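Local coordinates for 3-keto-5-aminohexanoate cleavage protein (Burkholderia xenovorans LB400, PDB 3E02), which probably catalyses a zinc-dependent beta-keto acid cleavage, such as that of 3-keto-5-aminohexanoate, as a member of the DUF849 (BKACE) family, at the interface of chains A and B. Coordinates in Å, arbitrary orientation; residue numbers count along the deposited sequence, not the author numbering. Chains: chain A/B, uncharacterized protein DUF849.

The interface of chains A and B. Residues chain A 116, 147, 149, 151; chain B 118, 145-147.
B:Ile147 lays its long branch against A:Ser116, A:Ser149 and A:Thr151, its methyl CD1 facing both serine hydroxyls. The branch runs extended (chi2 168°), and its length lets CD1 reach the serines. The methyl rests 3.3 Å from OG of A:Ser149. OG of A:Ser116 stands 3.4 Å from the same CD1, and the CB atoms of both serines lie behind. These are van der Waals contacts, since a methyl cannot bond to OG; serine suits both places because its short side chain leaves room for a branched neighbour. The side chain of A:Thr151 crosses that of B:Ile147 at about a right angle, its methyl CG2 packing on CG1 at 3.6 Å. A:Ile147, the same residue of the other subunit, slides past B:Ile147 in the opposite direction, and their methyl groups make loose contact.

Polar bonds flank this apolar core. The hydroxyl OG of A:Ser116 donates to the side-chain amide oxygen OD1 of B:Asn118 at 2.6 Å. The donor is tilted 27° from the carbonyl plane. Asparagine accepts this hydroxyl while its carbon and ND2 side lies obliquely against the backbone of A:Thr151. Beside this pair, water 1 joins the backbone N of B:Asn118 (2.9 Å) to the backbone O of A:Ser116 (3.2 Å).

A:Thr151 uses its two branches for different tasks. With OG1 between the backbone N and the carbonyl carbon (chi1 68°), the hydroxyl turns towards B:Asp145 while the methyl faces the isoleucine. The side chains of threonine and aspartate cross obliquely, and OG1 donates to the carboxylate OD1 at 2.7 Å. OD1 receives the bond on its anti lone pair, turned away from the other oxygen; a carboxylate suits this place as a strong hydroxyl acceptor.

The patch recurs with the chains exchanged across a two-fold axis. It belongs to one subunit interface of the deposited four-chain assembly, which may be the biological one, and its central isoleucine and directional side-chain bonds would help fix the register of the two subunits.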
loop_
_atom_site.group_PDB
_atom_site.type_symbol
_atom_site.label_atom_id
_atom_site.label_comp_id
_atom_site.label_asym_id
_atom_site.label_seq_id
_atom_site.Cartn_x
_atom_site.Cartn_y
_atom_site.Cartn_z
ATOM N N SER A 116 23.897 -4.901 -3.623
ATOM C CA SER A 116 24.533 -4.643 -4.910
ATOM C C SER A 116 23.448 -4.224 -5.880
ATOM O O SER A 116 22.357 -4.818 -5.904
ATOM C CB SER A 116 25.268 -5.877 -5.428
ATOM O OG SER A 116 26.271 -6.300 -4.523
ATOM N N ILE A 147 28.071 -1.833 -11.505
ATOM C CA ILE A 147 27.322 -2.339 -10.356
ATOM C C ILE A 147 28.002 -1.769 -9.111
ATOM O O ILE A 147 29.220 -1.909 -8.957
ATOM C CB ILE A 147 27.363 -3.886 -10.267
ATOM C CG1 ILE A 147 26.764 -4.534 -11.525
ATOM C CG2 ILE A 147 26.607 -4.379 -9.008
ATOM C CD1 ILE A 147 27.025 -6.032 -11.629
ATOM N N SER A 149 28.878 -2.555 -5.930
ATOM C CA SER A 149 28.994 -3.879 -5.301
ATOM C C SER A 149 28.938 -3.856 -3.784
ATOM O O SER A 149 29.715 -3.167 -3.171
ATOM C CB SER A 149 30.307 -4.541 -5.722
ATOM O OG SER A 149 30.427 -5.849 -5.159
ATOM N N THR A 151 28.228 -7.221 -1.698
ATOM C CA THR A 151 27.818 -8.611 -1.506
ATOM C C THR A 151 27.636 -8.879 -0.018
ATOM O O THR A 151 28.082 -8.081 0.814
ATOM C CB THR A 151 28.820 -9.611 -2.100
ATOM O OG1 THR A 151 30.037 -9.563 -1.357
ATOM C CG2 THR A 151 29.085 -9.345 -3.587
ATOM N N ASN B 118 22.602 -9.087 -5.291
ATOM C CA ASN B 118 23.169 -10.166 -4.474
ATOM C C ASN B 118 22.215 -11.362 -4.641
ATOM O O ASN B 118 21.001 -11.171 -4.722
ATOM C CB ASN B 118 23.226 -9.786 -2.995
ATOM C CG ASN B 118 24.253 -8.720 -2.696
ATOM O OD1 ASN B 118 25.128 -8.434 -3.516
ATOM N ND2 ASN B 118 24.170 -8.139 -1.501
ATOM N N ASP B 145 29.358 -14.193 -1.637
ATOM C CA ASP B 145 30.104 -13.121 -2.285
ATOM C C ASP B 145 29.768 -13.030 -3.778
ATOM O O ASP B 145 30.627 -12.674 -4.579
ATOM C CB ASP B 145 31.606 -13.387 -2.065
ATOM C CG ASP B 145 32.487 -12.194 -2.404
ATOM O OD1 ASP B 145 32.034 -11.038 -2.317
ATOM O OD2 ASP B 145 33.639 -12.430 -2.795
ATOM N N PHE B 146 28.511 -13.290 -4.145
ATOM C CA PHE B 146 28.080 -13.343 -5.535
ATOM C C PHE B 146 27.009 -12.313 -5.870
ATOM O O PHE B 146 26.107 -12.078 -5.068
ATOM C CB PHE B 146 27.528 -14.730 -5.834
ATOM C CG PHE B 146 26.976 -14.898 -7.226
ATOM C CD1 PHE B 146 27.822 -14.926 -8.329
ATOM C CD2 PHE B 146 25.607 -15.043 -7.437
ATOM C CE1 PHE B 146 27.302 -15.079 -9.623
ATOM C CE2 PHE B 146 25.090 -15.202 -8.718
ATOM C CZ PHE B 146 25.946 -15.225 -9.812
ATOM N N ILE B 147 27.118 -11.755 -7.079
ATOM C CA ILE B 147 26.144 -10.825 -7.648
ATOM C C ILE B 147 25.669 -11.446 -8.962
ATOM O O ILE B 147 26.497 -11.809 -9.805
ATOM C CB ILE B 147 26.771 -9.443 -7.962
ATOM C CG1 ILE B 147 27.343 -8.788 -6.695
ATOM C CG2 ILE B 147 25.724 -8.506 -8.613
ATOM C CD1 ILE B 147 28.215 -7.569 -6.973
HETATM O O HOH W 1 21.511 -6.958 -3.739
#